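PDB 5M0T: alpha-ketoglutarate-dependent non-heme iron oxygenase EasH from Aspergillus japonicus, which probably uses ferrous iron, 2-oxoglutarate and dioxygen to oxidise an ergot alkaloid intermediate during cycloclavine biosynthesis. Local coordinates for residues 34-39 / 201-206; 57-62 / 69-74; 144-149 / 177-182. All coordinates share one frame; numbering follows the deposited sequence. Where two conformers were deposited one is given.

Contact 1 (34-39 / 201-206); sequences VVIEGF and AVLFTG. With ZN (zinc ion), chain G.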
loop_
_atom_site.group_PDB
_atom_site.type_symbol
_atom_site.label_atom_id
_atom_site.label_comp_id
_atom_site.label_asym_id
_atom_site.label_seq_id
_atom_site.Cartn_x
_atom_site.Cartn_y
_atom_site.Cartn_z
ATOM N N VAL A 34 3.383 -14.091 -21.527
ATOM C CA VAL A 34 4.341 -15.009 -22.171
ATOM C C VAL A 34 4.524 -16.244 -21.288
ATOM O O VAL A 34 4.480 -16.134 -20.069
ATOM C CB VAL A 34 5.709 -14.309 -22.432
ATOM C CG1 VAL A 34 6.302 -13.749 -21.153
ATOM C CG2 VAL A 34 6.707 -15.234 -23.108
ATOM N N VAL A 35 4.717 -17.406 -21.901
ATOM C CA VAL A 35 5.087 -18.620 -21.161
ATOM C C VAL A 35 6.620 -18.696 -21.002
ATOM O O VAL A 35 7.365 -18.646 -21.986
ATOM C CB VAL A 35 4.545 -19.889 -21.843
ATOM C CG1 VAL A 35 5.036 -21.143 -21.120
ATOM C CG2 VAL A 35 3.014 -19.850 -21.913
ATOM N N ILE A 36 7.073 -18.766 -19.753
ATOM C CA ILE A 36 8.477 -19.008 -19.431
ATOM C C ILE A 36 8.674 -20.511 -19.238
ATOM O O ILE A 36 8.213 -21.075 -18.246
ATOM C CB ILE A 36 8.943 -18.255 -18.161
ATOM C CG1 ILE A 36 8.601 -16.765 -18.237
ATOM C CG2 ILE A 36 10.439 -18.397 -17.976
ATOM C CD1 ILE A 36 8.970 -15.961 -17.005
ATOM N N GLU A 37 9.373 -21.145 -20.174
ATOM C CA GLU A 37 9.728 -22.558 -20.043
ATOM C C GLU A 37 10.807 -22.700 -18.984
ATOM O O GLU A 37 11.842 -22.021 -19.039
ATOM C CB GLU A 37 10.223 -23.166 -21.366
ATOM C CG GLU A 37 9.154 -23.317 -22.438
ATOM C CD GLU A 37 8.043 -24.286 -22.061
ATOM O OE1 GLU A 37 8.321 -25.307 -21.406
ATOM O OE2 GLU A 37 6.884 -24.026 -22.432
ATOM N N GLY A 38 10.537 -23.560 -18.004
ATOM C CA GLY A 38 11.503 -23.872 -16.965
ATOM C C GLY A 38 11.751 -22.734 -16.011
ATOM O O GLY A 38 12.888 -22.504 -15.617
ATOM N N PHE A 39 10.695 -22.008 -15.642
ATOM C CA PHE A 39 10.831 -20.942 -14.643
ATOM C C PHE A 39 11.370 -21.534 -13.338
ATOM O O PHE A 39 12.303 -21.009 -12.751
ATOM C CB PHE A 39 9.488 -20.219 -14.432
ATOM C CG PHE A 39 9.520 -19.189 -13.338
ATOM C CD1 PHE A 39 10.295 -18.037 -13.477
ATOM C CD2 PHE A 39 8.801 -19.382 -12.155
ATOM C CE1 PHE A 39 10.350 -17.098 -12.462
ATOM C CE2 PHE A 39 8.846 -18.446 -11.140
ATOM C CZ PHE A 39 9.628 -17.308 -11.289
ATOM N N ALA A 201 6.013 -21.534 -16.325
ATOM C CA ALA A 201 5.193 -20.507 -15.705
ATOM C C ALA A 201 4.587 -19.646 -16.770
ATOM O O ALA A 201 5.245 -19.361 -17.761
ATOM C CB ALA A 201 6.012 -19.659 -14.770
ATOM N N VAL A 202 3.318 -19.264 -16.600
ATOM C CA VAL A 202 2.724 -18.272 -17.483
ATOM C C VAL A 202 2.858 -16.918 -16.765
ATOM O O VAL A 202 2.476 -16.782 -15.601
ATOM C CB VAL A 202 1.292 -18.636 -17.961
ATOM C CG1 VAL A 202 0.255 -18.633 -16.835
ATOM C CG2 VAL A 202 0.848 -17.677 -19.059
ATOM N N LEU A 203 3.454 -15.946 -17.462
ATOM C CA LEU A 203 3.759 -14.625 -16.913
ATOM C C LEU A 203 2.838 -13.586 -17.550
ATOM O O LEU A 203 2.834 -13.464 -18.770
ATOM C CB LEU A 203 5.210 -14.252 -17.230
ATOM C CG LEU A 203 5.695 -12.950 -16.603
ATOM C CD1 LEU A 203 5.865 -13.121 -15.104
ATOM C CD2 LEU A 203 6.980 -12.459 -17.255
ATOM N N PHE A 204 2.072 -12.846 -16.740
ATOM C CA PHE A 204 1.201 -11.783 -17.258
ATOM C C PHE A 204 1.114 -10.580 -16.321
ATOM O O PHE A 204 1.260 -10.713 -15.110
ATOM C CB PHE A 204 -0.185 -12.316 -17.621
ATOM C CG PHE A 204 -0.874 -13.079 -16.521
ATOM C CD1 PHE A 204 -1.682 -12.421 -15.597
ATOM C CD2 PHE A 204 -0.735 -14.458 -16.416
ATOM C CE1 PHE A 204 -2.323 -13.124 -14.584
ATOM C CE2 PHE A 204 -1.383 -15.169 -15.398
ATOM C CZ PHE A 204 -2.180 -14.505 -14.490
ATOM N N THR A 205 0.914 -9.396 -16.900
ATOM C CA THR A 205 0.718 -8.188 -16.122
ATOM C C THR A 205 -0.701 -8.145 -15.577
ATOM O O THR A 205 -1.560 -8.895 -16.022
ATOM C CB THR A 205 0.894 -6.911 -16.960
ATOM O OG1 THR A 205 -0.218 -6.761 -17.861
ATOM C CG2 THR A 205 2.271 -6.921 -17.719
ATOM N N GLY A 206 -0.949 -7.213 -14.664
ATOM C CA GLY A 206 -2.275 -6.992 -14.112
ATOM C C GLY A 206 -3.266 -6.393 -15.095
ATOM O O GLY A 206 -4.408 -6.172 -14.722
HETATM ZN ZN ZN G . 6.903 -26.692 -21.511
HETATM O O HOH W 1 8.026 -27.989 -20.505
#
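Antiparallel pairing of Val34, Val35 and Ile36 with Leu203, Val202 and Ala201 joins two neighbouring strands in the large sheet of the double-stranded beta-helix (cupin) core. The evidence is in the register: Val34-Leu203 and Ile36-Ala201 are hydrogen-bonded pairs flanking the non-hydrogen-bonded pair Val35-Val202, where the CA atoms close to 4.4 Å. Leu203 N gives to Val34 O at 2.8 Å and Val34 N to Leu203 O at 2.9 Å; two further backbone bonds tie Ile36 to Ala201. Val34, Ile36, Ala201 and Leu203 share one sheet face. There Ile36 CD1 reaches Leu203 CD2 at 4.0 Å, while Val34 CG1 lies alongside Leu203 CB, and helix 21-31 packs on Val34 and Leu203. Val35 and Val202 occupy the other face, their CG2 methyls 4.2 Å apart. After Ile36 the chain leaves the pairing through a type II turn, with Gly38 at positive phi (70°). Glu37 points away and binds zinc through OE1 at 2.0 Å, together with Asp200 and a water; its OE2 forms a salt bridge with Arg14. Phe39 CB lies 3.5 Å from Ala201 CB, and with chi1 at 175°, anti to the backbone N, CG also comes within 3.8 Å of that methyl.

Contact 2 (57-62 / 69-74); sequences KQWELG and SYLAGM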
loop_
_atom_site.group_PDB
_atom_site.type_symbol
_atom_site.label_atom_id
_atom_site.label_comp_id
_atom_site.label_asym_id
_atom_site.label_seq_id
_atom_site.Cartn_x
_atom_site.Cartn_y
_atom_site.Cartn_z
ATOM N N LYS A 57 -6.273 -26.472 2.043
ATOM C CA LYS A 57 -7.700 -26.639 2.381
ATOM C C LYS A 57 -8.646 -25.818 1.477
ATOM O O LYS A 57 -8.212 -25.016 0.658
ATOM C CB LYS A 57 -7.967 -26.361 3.886
ATOM C CG LYS A 57 -8.163 -24.904 4.301
ATOM C CD LYS A 57 -7.026 -23.995 3.885
ATOM C CE LYS A 57 -7.299 -22.580 4.359
ATOM N NZ LYS A 57 -6.668 -21.603 3.439
ATOM N N GLN A 58 -9.946 -26.037 1.655
ATOM C CA GLN A 58 -10.988 -25.361 0.878
ATOM C C GLN A 58 -11.114 -23.879 1.275
ATOM O O GLN A 58 -10.867 -23.519 2.428
ATOM C CB GLN A 58 -12.337 -26.095 1.071
ATOM C CG GLN A 58 -13.454 -25.697 0.106
ATOM C CD GLN A 58 -13.157 -26.031 -1.357
ATOM O OE1 GLN A 58 -12.324 -26.889 -1.667
ATOM N NE2 GLN A 58 -13.847 -25.352 -2.264
ATOM N N TRP A 59 -11.483 -23.030 0.312
ATOM C CA TRP A 59 -11.807 -21.620 0.593
ATOM C C TRP A 59 -13.082 -21.520 1.455
ATOM O O TRP A 59 -14.140 -22.044 1.065
ATOM C CB TRP A 59 -12.006 -20.836 -0.714
ATOM C CG TRP A 59 -12.506 -19.420 -0.502
ATOM C CD1 TRP A 59 -13.813 -19.001 -0.449
ATOM C CD2 TRP A 59 -11.705 -18.249 -0.302
ATOM N NE1 TRP A 59 -13.870 -17.646 -0.228
ATOM C CE2 TRP A 59 -12.593 -17.156 -0.133
ATOM C CE3 TRP A 59 -10.324 -18.015 -0.247
ATOM C CZ2 TRP A 59 -12.138 -15.844 0.080
ATOM C CZ3 TRP A 59 -9.873 -16.727 -0.033
ATOM C CH2 TRP A 59 -10.778 -15.652 0.130
ATOM N N GLU A 60 -12.973 -20.847 2.610
ATOM C CA GLU A 60 -14.116 -20.639 3.517
ATOM C C GLU A 60 -15.016 -19.507 3.016
ATOM O O GLU A 60 -14.590 -18.351 2.944
ATOM C CB GLU A 60 -13.652 -20.332 4.948
ATOM C CG GLU A 60 -14.783 -20.379 5.974
ATOM C CD GLU A 60 -14.330 -20.242 7.419
ATOM O OE1 GLU A 60 -13.112 -20.260 7.739
ATOM O OE2 GLU A 60 -15.229 -20.124 8.261
ATOM N N LEU A 61 -16.258 -19.851 2.678
ATOM C CA LEU A 61 -17.280 -18.867 2.295
ATOM C C LEU A 61 -17.719 -18.016 3.504
ATOM O O LEU A 61 -17.499 -18.389 4.669
ATOM C CB LEU A 61 -18.498 -19.562 1.658
ATOM C CG LEU A 61 -18.658 -19.763 0.152
ATOM C CD1 LEU A 61 -19.821 -18.903 -0.316
ATOM C CD2 LEU A 61 -17.423 -19.485 -0.699
ATOM N N GLY A 62 -18.348 -16.881 3.194
ATOM C CA GLY A 62 -18.830 -15.917 4.189
ATOM C C GLY A 62 -17.998 -14.651 4.346
ATOM O O GLY A 62 -18.221 -13.899 5.300
ATOM N N SER A 69 -15.352 -13.685 -4.664
ATOM C CA SER A 69 -16.058 -13.777 -5.954
ATOM C C SER A 69 -15.301 -14.613 -7.006
ATOM O O SER A 69 -15.930 -15.364 -7.766
ATOM C CB SER A 69 -16.369 -12.380 -6.498
ATOM O OG SER A 69 -17.415 -11.776 -5.761
ATOM N N TYR A 70 -13.966 -14.488 -7.021
ATOM C CA TYR A 70 -13.083 -15.267 -7.931
ATOM C C TYR A 70 -12.516 -16.594 -7.357
ATOM O O TYR A 70 -12.181 -17.497 -8.135
ATOM C CB TYR A 70 -11.917 -14.369 -8.441
ATOM C CG TYR A 70 -12.408 -13.292 -9.373
ATOM C CD1 TYR A 70 -12.929 -13.620 -10.627
ATOM C CD2 TYR A 70 -12.422 -11.953 -8.987
ATOM C CE1 TYR A 70 -13.419 -12.647 -11.486
ATOM C CE2 TYR A 70 -12.909 -10.966 -9.842
ATOM C CZ TYR A 70 -13.420 -11.314 -11.082
ATOM O OH TYR A 70 -13.887 -10.333 -11.927
ATOM N N LEU A 71 -12.410 -16.712 -6.024
ATOM C CA LEU A 71 -11.754 -17.873 -5.362
ATOM C C LEU A 71 -12.682 -18.941 -4.720
ATOM O O LEU A 71 -12.184 -19.922 -4.159
ATOM C CB LEU A 71 -10.731 -17.383 -4.315
ATOM C CG LEU A 71 -9.550 -16.554 -4.842
ATOM C CD1 LEU A 71 -8.794 -15.907 -3.691
ATOM C CD2 LEU A 71 -8.609 -17.395 -5.698
ATOM N N ALA A 72 -14.002 -18.769 -4.804
ATOM C CA ALA A 72 -14.941 -19.810 -4.351
ATOM C C ALA A 72 -14.798 -21.061 -5.240
ATOM O O ALA A 72 -14.588 -20.942 -6.453
ATOM C CB ALA A 72 -16.382 -19.289 -4.372
ATOM N N GLY A 73 -14.879 -22.244 -4.625
ATOM C CA GLY A 73 -14.722 -23.536 -5.326
ATOM C C GLY A 73 -13.296 -24.066 -5.484
ATOM O O GLY A 73 -13.103 -25.222 -5.883
ATOM N N MET A 74 -12.292 -23.235 -5.181
ATOM C CA MET A 74 -10.885 -23.630 -5.302
ATOM C C MET A 74 -10.357 -24.099 -3.959
ATOM O O MET A 74 -10.853 -23.665 -2.901
ATOM C CB MET A 74 -10.035 -22.453 -5.755
ATOM C CG MET A 74 -10.267 -22.054 -7.194
ATOM S SD MET A 74 -9.191 -20.689 -7.670
ATOM C CE MET A 74 -8.826 -21.153 -9.364
#
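Trp59 N donates to Met74 O across 3.3 Å, a weak bond whose N-H...O angle of 157° is nevertheless fairly straight; it is the sole direct hydrogen bond between 57-62 and 69-74. Gln58 NE2 lies 3.5 Å from the same oxygen, but the angle is too poor for a second bond, and the amide simply rests beside the Gly73-Met74 peptide. The chain of Gln58 is bent at chi2 (64°), which turns CD toward Met74 O. Most of the remaining contact is made by the Trp59 indole. The Trp59 side chain crosses that of Leu71 at about a right angle, and Leu71 CB sits over one face of the six-membered ring, 4.3 Å from the centroid and 16° off the normal, a CH-pi contact displaced toward the rim. Leu71 CD1 extends it, meeting Trp59 CZ3 at 3.9 Å. Nearer the backbone, Trp59 CB packs against Leu71 O at 3.6 Å. Leu61 CD2 touches Ala72 CB at 3.8 Å and lies in the indole plane at its edge. Helix 66-71 ends here, and a type II turn from Leu71 to Met74, with Gly73 at positive phi, carries the chain into strand 75-77. Trp59 NE1 bonds to Glu68, and Leu276 of the second subunit packs on both Trp59 and Leu71. Leu71 also touches the bound 2-oxoglutarate, so the residue packed on the indole face is itself part of the cosubstrate pocket, and the contact beside that pocket is mainly apolar.

Contact 3 (144-149 / 177-182); sequences LGRQSP and LWEDFS. With ZN (zinc ion), chain E; AKG (2-oxoglutaric acid), chain H.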
loop_
_atom_site.group_PDB
_atom_site.type_symbol
_atom_site.label_atom_id
_atom_site.label_comp_id
_atom_site.label_asym_id
_atom_site.label_seq_id
_atom_site.Cartn_x
_atom_site.Cartn_y
_atom_site.Cartn_z
ATOM N N LEU A 144 -8.715 3.964 -14.015
ATOM C CA LEU A 144 -7.830 4.325 -15.124
ATOM C C LEU A 144 -7.879 3.364 -16.311
ATOM O O LEU A 144 -7.694 3.796 -17.436
ATOM C CB LEU A 144 -6.390 4.476 -14.620
ATOM C CG LEU A 144 -6.184 5.620 -13.607
ATOM C CD1 LEU A 144 -4.771 5.602 -13.023
ATOM C CD2 LEU A 144 -6.506 6.977 -14.234
ATOM N N GLY A 145 -8.130 2.081 -16.074
ATOM C CA GLY A 145 -8.187 1.118 -17.150
ATOM C C GLY A 145 -6.847 0.967 -17.872
ATOM O O GLY A 145 -5.832 0.739 -17.242
ATOM N N ARG A 146 -6.858 1.104 -19.196
ATOM C CA ARG A 146 -5.649 1.039 -19.999
ATOM C C ARG A 146 -4.621 2.079 -19.599
ATOM O O ARG A 146 -3.441 1.796 -19.654
ATOM C CB ARG A 146 -5.938 1.208 -21.486
ATOM C CG ARG A 146 -4.684 0.953 -22.313
ATOM C CD ARG A 146 -4.973 0.944 -23.787
ATOM N NE ARG A 146 -5.414 2.278 -24.211
ATOM C CZ ARG A 146 -5.624 2.658 -25.475
ATOM N NH1 ARG A 146 -5.432 1.820 -26.496
ATOM N NH2 ARG A 146 -6.018 3.900 -25.721
ATOM N N GLN A 147 -5.063 3.265 -19.187
ATOM C CA GLN A 147 -4.142 4.350 -18.807
ATOM C C GLN A 147 -3.473 4.149 -17.453
ATOM O O GLN A 147 -2.658 4.974 -17.035
ATOM C CB GLN A 147 -4.841 5.722 -18.841
ATOM C CG GLN A 147 -4.894 6.328 -20.234
ATOM C CD GLN A 147 -5.725 5.500 -21.198
ATOM O OE1 GLN A 147 -5.223 4.991 -22.199
ATOM N NE2 GLN A 147 -7.006 5.338 -20.878
ATOM N N SER A 148 -3.822 3.073 -16.761
ATOM C CA SER A 148 -3.238 2.766 -15.478
ATOM C C SER A 148 -1.741 2.494 -15.602
ATOM O O SER A 148 -1.297 1.886 -16.580
ATOM C CB SER A 148 -3.912 1.538 -14.889
ATOM O OG SER A 148 -3.383 1.228 -13.619
ATOM N N PRO A 149 -0.957 2.921 -14.599
ATOM C CA PRO A 149 0.395 2.437 -14.550
ATOM C C PRO A 149 0.409 0.945 -14.253
ATOM O O PRO A 149 -0.571 0.419 -13.719
ATOM C CB PRO A 149 1.007 3.226 -13.398
ATOM C CG PRO A 149 -0.145 3.379 -12.471
ATOM C CD PRO A 149 -1.281 3.713 -13.407
ATOM N N LEU A 177 -3.668 -3.924 -24.104
ATOM C CA LEU A 177 -3.655 -2.730 -24.967
ATOM C C LEU A 177 -5.022 -2.344 -25.520
ATOM O O LEU A 177 -5.139 -1.339 -26.220
ATOM C CB LEU A 177 -2.689 -2.946 -26.143
ATOM C CG LEU A 177 -1.221 -3.156 -25.751
ATOM C CD1 LEU A 177 -0.404 -3.565 -26.971
ATOM C CD2 LEU A 177 -0.637 -1.901 -25.103
ATOM N N TRP A 178 -6.055 -3.115 -25.202
ATOM C CA TRP A 178 -7.425 -2.773 -25.608
ATOM C C TRP A 178 -7.833 -1.439 -25.014
ATOM O O TRP A 178 -7.426 -1.092 -23.906
ATOM C CB TRP A 178 -8.413 -3.859 -25.172
ATOM C CG TRP A 178 -8.233 -5.183 -25.849
ATOM C CD1 TRP A 178 -7.279 -5.526 -26.776
ATOM C CD2 TRP A 178 -9.012 -6.356 -25.627
ATOM N NE1 TRP A 178 -7.428 -6.840 -27.147
ATOM C CE2 TRP A 178 -8.487 -7.373 -26.462
ATOM C CE3 TRP A 178 -10.119 -6.644 -24.821
ATOM C CZ2 TRP A 178 -9.030 -8.658 -26.504
ATOM C CZ3 TRP A 178 -10.661 -7.920 -24.863
ATOM C CH2 TRP A 178 -10.104 -8.918 -25.691
ATOM N N GLU A 179 -8.634 -0.688 -25.762
ATOM C CA GLU A 179 -8.975 0.674 -25.383
ATOM C C GLU A 179 -9.799 0.725 -24.082
ATOM O O GLU A 179 -9.449 1.460 -23.153
ATOM C CB GLU A 179 -9.718 1.348 -26.525
ATOM C CG GLU A 179 -10.022 2.812 -26.292
ATOM C CD GLU A 179 -10.945 3.385 -27.339
ATOM O OE1 GLU A 179 -10.433 4.102 -28.225
ATOM O OE2 GLU A 179 -12.170 3.122 -27.272
ATOM N N ASP A 180 -10.858 -0.078 -24.022
ATOM C CA ASP A 180 -11.856 -0.005 -22.944
ATOM C C ASP A 180 -11.757 -1.207 -21.988
ATOM O O ASP A 180 -12.227 -2.294 -22.285
ATOM C CB ASP A 180 -13.257 0.079 -23.574
ATOM C CG ASP A 180 -14.362 0.285 -22.555
ATOM O OD1 ASP A 180 -14.084 0.579 -21.370
ATOM O OD2 ASP A 180 -15.532 0.159 -22.959
ATOM N N PHE A 181 -11.147 -1.005 -20.834
ATOM C CA PHE A 181 -11.008 -2.082 -19.849
ATOM C C PHE A 181 -12.307 -2.384 -19.065
ATOM O O PHE A 181 -12.412 -3.407 -18.397
ATOM C CB PHE A 181 -9.873 -1.748 -18.879
ATOM C CG PHE A 181 -8.478 -2.084 -19.377
ATOM C CD1 PHE A 181 -8.160 -2.206 -20.732
ATOM C CD2 PHE A 181 -7.467 -2.228 -18.459
ATOM C CE1 PHE A 181 -6.858 -2.500 -21.130
ATOM C CE2 PHE A 181 -6.159 -2.516 -18.859
ATOM C CZ PHE A 181 -5.854 -2.647 -20.190
ATOM N N SER A 182 -13.280 -1.481 -19.124
ATOM C CA SER A 182 -14.556 -1.678 -18.456
ATOM C C SER A 182 -15.560 -2.442 -19.327
ATOM O O SER A 182 -16.621 -2.809 -18.838
ATOM C CB SER A 182 -15.147 -0.326 -18.054
ATOM O OG SER A 182 -15.618 0.375 -19.186
HETATM ZN ZN ZN E . -11.771 4.288 -29.668
HETATM C C1 AKG H . -11.855 1.450 -30.484
HETATM O O1 AKG H . -11.211 2.443 -30.144
HETATM O O2 AKG H . -13.153 1.350 -30.337
HETATM C C2 AKG H . -11.268 0.180 -31.125
HETATM O O5 AKG H . -11.627 -0.918 -30.708
HETATM C C3 AKG H . -10.278 0.315 -32.252
HETATM C C4 AKG H . -8.948 -0.365 -31.963
HETATM C C5 AKG H . -8.147 -0.668 -33.201
HETATM O O3 AKG H . -7.062 0.057 -33.302
HETATM O O4 AKG H . -8.470 -1.508 -34.026
HETATM O O HOH W 2 -9.439 1.453 -20.267
HETATM O O HOH W 3 -12.601 5.569 -28.407
#
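Two surface loops of the cupin fold meet here: 144-149, which leaves the end of helix 139-144, and a second loop, 177-182, between strands 170-171 and 192-193. Phe181 lays one ring face against Arg146 N, 3.4 Å above the plane and over the centre, and its CD2 comes 3.3 Å from Gly145 C. Arg146 CB adds a CH-pi contact, 4.1 Å from the centroid and 22° off the normal. Gly145, at positive phi, brings its CA 3.7 Å from Phe181 CB. The Arg146 side chain reaches across to Leu177, Trp178 and Glu179, crossing that of Glu179 obliquely. Its chain bends at chi3 (65°), placing NE, and NH1 donates to Leu177 O at 3.2 Å, with the acceptor near the guanidinium plane. Glu179 CA lies over one guanidinium face, while Trp178 O approaches CD of Arg146 to 3.2 Å. A water bridges the loops at three points, accepting from Arg146 N at 2.8 Å and from Phe181 N, and donating to Glu179 O. The carboxylate of Glu179 binds a zinc ion through OE1 at 2.0 Å, beside a second 2-oxoglutarate, whose O1 is also a ligand. In the loop itself, Asp180 OD1 accepts from both Ser182 OG and Ser182 N. The latter bond makes an Asx turn within the 177-182 loop, beside the Phe181-Arg146 packing.

In the fold
Contact 1 is wholly buried, contact 2 is partly buried, and contact 3 lies at the surface; their chemistry changes accordingly. Contact 1 relies on regular backbone bonds between strands of the large sheet, contact 2 on an indole face with one weak bond, and contact 3 on a guanidinium, an aromatic ring and a bridging water. No segment is shared. Contacts 2 and 3 are both nested in the loop closed by contact 1, in series with each other, and both touch the second subunit. Centres of contacts 1 and 3 lie 21 Å apart, with nearest atoms about 6 Å apart. Contacts 1 and 3 each contribute a zinc-binding glutamate, whereas contact 2 contributes Leu71 to the pocket of the 2-oxoglutarate at the iron site.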